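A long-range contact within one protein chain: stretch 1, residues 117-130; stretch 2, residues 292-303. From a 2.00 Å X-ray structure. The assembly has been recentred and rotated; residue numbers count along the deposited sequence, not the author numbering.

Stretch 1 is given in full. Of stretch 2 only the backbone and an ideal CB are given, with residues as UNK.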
# COMPACT_ATOMS: atom_id res chain seq x y z
N GLU A 117 -7.60 -16.09 6.54
CA GLU A 117 -7.68 -16.26 7.98
C GLU A 117 -8.70 -15.32 8.63
O GLU A 117 -8.36 -14.40 9.37
CB GLU A 117 -6.28 -16.07 8.56
CG GLU A 117 -5.24 -16.84 7.76
CD GLU A 117 -3.83 -16.69 8.28
OE1 GLU A 117 -3.58 -15.71 9.02
OE2 GLU A 117 -2.97 -17.53 7.95
N TRP A 118 -9.98 -15.58 8.34
CA TRP A 118 -11.10 -14.79 8.85
C TRP A 118 -11.09 -14.67 10.36
O TRP A 118 -11.56 -13.67 10.90
CB TRP A 118 -12.43 -15.43 8.45
CG TRP A 118 -12.65 -15.58 6.99
CD1 TRP A 118 -12.61 -16.73 6.27
CD2 TRP A 118 -12.96 -14.54 6.07
NE1 TRP A 118 -12.88 -16.47 4.95
CE2 TRP A 118 -13.10 -15.13 4.79
CE3 TRP A 118 -13.14 -13.15 6.19
CZ2 TRP A 118 -13.40 -14.39 3.65
CZ3 TRP A 118 -13.44 -12.41 5.05
CH2 TRP A 118 -13.57 -13.04 3.80
N THR A 119 -10.59 -15.70 11.02
CA THR A 119 -10.56 -15.77 12.47
C THR A 119 -9.23 -15.41 13.11
O THR A 119 -9.15 -15.24 14.34
CB THR A 119 -10.97 -17.19 12.90
OG1 THR A 119 -12.39 -17.34 12.75
CG2 THR A 119 -10.56 -17.48 14.33
N GLN A 120 -8.19 -15.28 12.30
CA GLN A 120 -6.86 -14.98 12.82
C GLN A 120 -6.37 -13.55 12.63
O GLN A 120 -5.17 -13.32 12.47
CB GLN A 120 -5.86 -15.96 12.22
CG GLN A 120 -6.03 -17.39 12.73
CD GLN A 120 -5.25 -18.39 11.90
OE1 GLN A 120 -5.66 -18.75 10.79
NE2 GLN A 120 -4.12 -18.84 12.42
N GLY A 121 -7.30 -12.60 12.65
CA GLY A 121 -6.94 -11.20 12.51
C GLY A 121 -6.52 -10.71 11.13
O GLY A 121 -5.75 -9.76 11.02
N ALA A 122 -7.03 -11.34 10.07
CA ALA A 122 -6.67 -10.95 8.71
C ALA A 122 -7.06 -9.50 8.40
O ALA A 122 -8.11 -9.03 8.82
CB ALA A 122 -7.34 -11.88 7.70
N LEU A 123 -6.21 -8.81 7.65
CA LEU A 123 -6.50 -7.42 7.28
C LEU A 123 -6.93 -7.30 5.81
O LEU A 123 -6.21 -7.71 4.90
CB LEU A 123 -5.26 -6.55 7.52
CG LEU A 123 -5.35 -5.09 7.06
CD1 LEU A 123 -6.45 -4.37 7.83
CD2 LEU A 123 -4.01 -4.39 7.28
N LEU A 124 -8.12 -6.75 5.60
CA LEU A 124 -8.65 -6.56 4.25
C LEU A 124 -8.23 -5.16 3.79
O LEU A 124 -8.73 -4.15 4.30
CB LEU A 124 -10.18 -6.68 4.28
CG LEU A 124 -10.80 -8.09 4.23
CD1 LEU A 124 -9.92 -9.09 4.95
CD2 LEU A 124 -12.21 -8.06 4.82
N THR A 125 -7.32 -5.10 2.82
CA THR A 125 -6.81 -3.82 2.31
C THR A 125 -7.46 -3.29 1.03
O THR A 125 -7.89 -4.06 0.16
CB THR A 125 -5.28 -3.91 2.06
OG1 THR A 125 -5.02 -4.85 1.00
CG2 THR A 125 -4.56 -4.37 3.32
N ASN A 126 -7.51 -1.97 0.91
CA ASN A 126 -8.09 -1.30 -0.26
C ASN A 126 -9.39 -1.94 -0.78
O ASN A 126 -9.50 -2.25 -1.97
CB ASN A 126 -7.06 -1.20 -1.40
CG ASN A 126 -6.28 -2.50 -1.62
OD1 ASN A 126 -5.31 -2.80 -0.90
ND2 ASN A 126 -6.70 -3.28 -2.62
N VAL A 127 -10.37 -2.11 0.11
CA VAL A 127 -11.65 -2.72 -0.26
C VAL A 127 -12.60 -1.71 -0.88
O VAL A 127 -12.85 -0.65 -0.29
CB VAL A 127 -12.38 -3.32 0.97
CG1 VAL A 127 -13.58 -4.13 0.49
CG2 VAL A 127 -11.43 -4.16 1.80
N ASP A 128 -13.11 -2.04 -2.06
CA ASP A 128 -14.04 -1.17 -2.77
C ASP A 128 -15.30 -0.99 -1.93
O ASP A 128 -15.75 -1.93 -1.26
CB ASP A 128 -14.41 -1.79 -4.12
CG ASP A 128 -15.26 -0.87 -4.97
OD1 ASP A 128 -14.69 -0.13 -5.80
OD2 ASP A 128 -16.49 -0.88 -4.79
N LEU A 129 -15.88 0.20 -1.95
CA LEU A 129 -17.08 0.47 -1.17
C LEU A 129 -18.23 -0.49 -1.47
O LEU A 129 -19.09 -0.73 -0.62
CB LEU A 129 -17.54 1.91 -1.40
CG LEU A 129 -16.55 2.95 -0.88
CD1 LEU A 129 -17.01 4.36 -1.24
CD2 LEU A 129 -16.40 2.80 0.63
N GLY A 130 -18.24 -1.05 -2.68
CA GLY A 130 -19.31 -1.96 -3.04
C GLY A 130 -19.13 -3.38 -2.53
O GLY A 130 -20.03 -4.21 -2.69
N UNK A 292 -10.74 8.45 -5.08
CA UNK A 292 -11.17 7.12 -4.62
C UNK A 292 -11.35 7.05 -3.10
O UNK A 292 -10.64 7.72 -2.35
CB UNK A 292 -10.15 6.07 -5.06
N UNK A 293 -12.30 6.24 -2.66
CA UNK A 293 -12.54 6.02 -1.24
C UNK A 293 -12.65 4.52 -1.07
O UNK A 293 -13.48 3.87 -1.71
CB UNK A 293 -13.79 6.75 -0.74
N UNK A 294 -11.80 3.96 -0.22
CA UNK A 294 -11.77 2.53 0.04
C UNK A 294 -11.73 2.30 1.53
O UNK A 294 -11.47 3.23 2.30
CB UNK A 294 -10.57 1.87 -0.64
N UNK A 295 -11.98 1.07 1.95
CA UNK A 295 -11.92 0.76 3.36
C UNK A 295 -10.82 -0.24 3.65
O UNK A 295 -10.46 -1.06 2.80
CB UNK A 295 -13.27 0.22 3.85
N UNK A 296 -10.24 -0.12 4.84
CA UNK A 296 -9.23 -1.05 5.31
C UNK A 296 -9.99 -1.72 6.44
O UNK A 296 -10.35 -1.07 7.43
CB UNK A 296 -7.92 -0.39 5.74
N UNK A 297 -10.28 -3.01 6.29
CA UNK A 297 -11.05 -3.71 7.31
C UNK A 297 -10.20 -4.67 8.12
O UNK A 297 -9.82 -5.73 7.64
CB UNK A 297 -12.21 -4.47 6.66
N UNK A 298 -9.90 -4.28 9.36
CA UNK A 298 -9.11 -5.11 10.25
C UNK A 298 -10.05 -6.02 11.04
O UNK A 298 -10.90 -5.53 11.79
CB UNK A 298 -8.26 -4.25 11.19
N UNK A 299 -9.90 -7.33 10.86
CA UNK A 299 -10.70 -8.32 11.57
C UNK A 299 -9.98 -8.67 12.87
O UNK A 299 -8.78 -8.98 12.85
CB UNK A 299 -10.93 -9.57 10.71
N UNK A 300 -10.68 -8.61 14.00
CA UNK A 300 -10.04 -8.93 15.29
C UNK A 300 -10.00 -10.45 15.50
O UNK A 300 -10.99 -11.14 15.27
CB UNK A 300 -10.79 -8.26 16.44
N UNK A 301 -8.84 -10.98 15.93
CA UNK A 301 -8.70 -12.42 16.16
C UNK A 301 -9.76 -12.94 17.13
O UNK A 301 -9.98 -12.35 18.19
CB UNK A 301 -7.30 -12.74 16.70
N UNK A 302 -10.41 -14.05 16.76
CA UNK A 302 -11.46 -14.66 17.57
C UNK A 302 -11.44 -14.33 19.06
O UNK A 302 -12.16 -13.44 19.50
CB UNK A 302 -11.38 -16.18 17.41
N UNK A 303 -10.64 -15.06 19.82
CA UNK A 303 -10.53 -14.85 21.26
C UNK A 303 -9.27 -15.53 21.78
O UNK A 303 -8.43 -14.83 22.38
CB UNK A 303 -11.77 -15.38 21.99

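Stretch 2 runs antiparallel to stretch 1, and its backbone already fixes much of the pairing. The N and O of position 297 bond to Leu124 O and N, both at 2.8 Å. The N and O of position 295 bond to Val127 O and N at 3.0 and 2.9 Å. The register slips by one residue between these pairs, a beta bulge, where stretch 1 turns a corner at Asn126.

At position 292 nothing of stretch 1 lies within 5.5 Å of the ideal CB, so the contact asks for nothing in particular. The residue is Leu292. Position 293 has extended angles and a CB 4.0 Å from Leu129 CD1; a beta-branched or other aliphatic side chain would suit. It is Val293, whose CB packs 3.9 Å from Leu129 CD1, while a water joins its backbone O to Leu129 N.

Position 294 sets its CB 3.4 Å from Val127 O, on the face of the sheet that carries Asp128. Backbone carbonyls and a carboxylate favour a small or polar group here. Asn294 fits: its OD1 receives a weak bond from a water that also donates to Asp128 OD1.

Position 295 points to the other face, shared with Val127, its CB 4.2 Å from Val127 O and 5.2 Å from Leu129 CD2. An aliphatic residue would do, as would a long one with an apolar stem. It is Glu295, whose carboxylate finds its partners elsewhere in the structure.

At position 296 the CB points sideways, 4.7 Å from Leu123 CD1 and 5.0 Å from Thr125 CA. The broad surface from Leu123 to Asn126 invites a large, flat side chain, though a long aliphatic one could also cover part of it. Trp296 lays one ring face over Thr125 CA, 3.9 Å from the centroid of the five-membered ring, a CH-pi contact; Leu123 CD2 sits at the ring's edge, 4.1 Å from CD1 of Trp296.

Position 297 places its CB 3.8 Å from Leu124 CB, with Val127 CG2 at 4.9 Å. Any branched aliphatic would suit this apolar setting. Ile297 supplies one, its CD1 reaching within 4.3 Å of Val127 CG2.

Position 298 has its CB 3.8 Å from Leu123 CD1, but Gly121 O lies farther along. A long chain ending in a donor can use both. Lys298 does: its CB packs against Leu123 CD1 and its NZ donates to Gly121 O at 2.6 Å.

Position 299 points toward stretch 1, where Leu124 and the Trp118 ring offer apolar surface; leucine, isoleucine or methionine would suit. Leu299 brings CD2 to 3.7 Å from Trp118 CE3, at the ring edge, and CD1 to 4.2 Å from Leu124 CD2.

Position 300 points away and is little constrained; it is Val300. At position 301, phi of -55° permits proline, and Pro301 CG lies 3.6 Å from Gly121 CA, where the glycine leaves room. Position 302 has its CB 3.4 Å from Thr119 CG2, favouring a modest side chain. Asn302 also donates its backbone N to Thr119 O at 3.0 Å. Position 303 points away, and Ser303 makes no contact.

Stretch 2, residues 292-303: LVNEWIKLVPNS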
# COMPACT_ATOMS: atom_id res chain seq x y z
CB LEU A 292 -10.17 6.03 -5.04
CG LEU A 292 -10.65 4.61 -4.73
CD1 LEU A 292 -11.85 4.29 -5.61
CD2 LEU A 292 -9.53 3.56 -4.94
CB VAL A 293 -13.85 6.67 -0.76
CG1 VAL A 293 -14.09 6.33 0.71
CG2 VAL A 293 -13.79 8.18 -0.96
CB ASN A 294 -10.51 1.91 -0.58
CG ASN A 294 -10.74 1.38 -1.98
OD1 ASN A 294 -11.69 1.79 -2.67
ND2 ASN A 294 -9.87 0.48 -2.42
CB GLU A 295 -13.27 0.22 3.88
CG GLU A 295 -14.21 1.31 4.40
CD GLU A 295 -15.52 0.75 4.95
OE1 GLU A 295 -15.48 -0.21 5.74
OE2 GLU A 295 -16.59 1.28 4.60
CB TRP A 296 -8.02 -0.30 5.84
CG TRP A 296 -6.80 -0.45 4.97
CD1 TRP A 296 -5.69 -1.19 5.25
CD2 TRP A 296 -6.57 0.15 3.69
NE1 TRP A 296 -4.77 -1.08 4.23
CE2 TRP A 296 -5.29 -0.26 3.26
CE3 TRP A 296 -7.32 1.00 2.87
CZ2 TRP A 296 -4.74 0.15 2.03
CZ3 TRP A 296 -6.77 1.42 1.64
CH2 TRP A 296 -5.49 0.99 1.24
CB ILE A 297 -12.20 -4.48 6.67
CG1 ILE A 297 -13.02 -3.53 5.77
CG2 ILE A 297 -13.08 -5.07 7.75
CD1 ILE A 297 -14.19 -4.19 5.06
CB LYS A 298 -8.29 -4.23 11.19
CG LYS A 298 -7.59 -4.95 12.33
CD LYS A 298 -6.61 -6.00 11.85
CE LYS A 298 -5.88 -6.61 13.04
NZ LYS A 298 -5.10 -7.84 12.69
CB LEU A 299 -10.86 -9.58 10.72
CG LEU A 299 -12.01 -9.66 9.70
CD1 LEU A 299 -12.19 -8.34 9.00
CD2 LEU A 299 -11.72 -10.77 8.70
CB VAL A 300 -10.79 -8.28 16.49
CG1 VAL A 300 -11.15 -6.84 16.16
CG2 VAL A 300 -12.02 -9.09 16.85
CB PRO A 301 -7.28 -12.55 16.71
CG PRO A 301 -6.56 -11.39 16.09
CD PRO A 301 -7.58 -10.27 16.21
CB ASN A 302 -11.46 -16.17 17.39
CG ASN A 302 -12.62 -16.65 16.55
OD1 ASN A 302 -12.80 -17.86 16.33
ND2 ASN A 302 -13.44 -15.71 16.07
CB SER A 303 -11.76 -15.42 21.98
OG SER A 303 -11.86 -16.82 21.79
O HOH W 1 -10.01 -12.43 13.02
O HOH W 2 -11.93 0.20 -5.58
O HOH W 3 -15.15 2.53 -3.57
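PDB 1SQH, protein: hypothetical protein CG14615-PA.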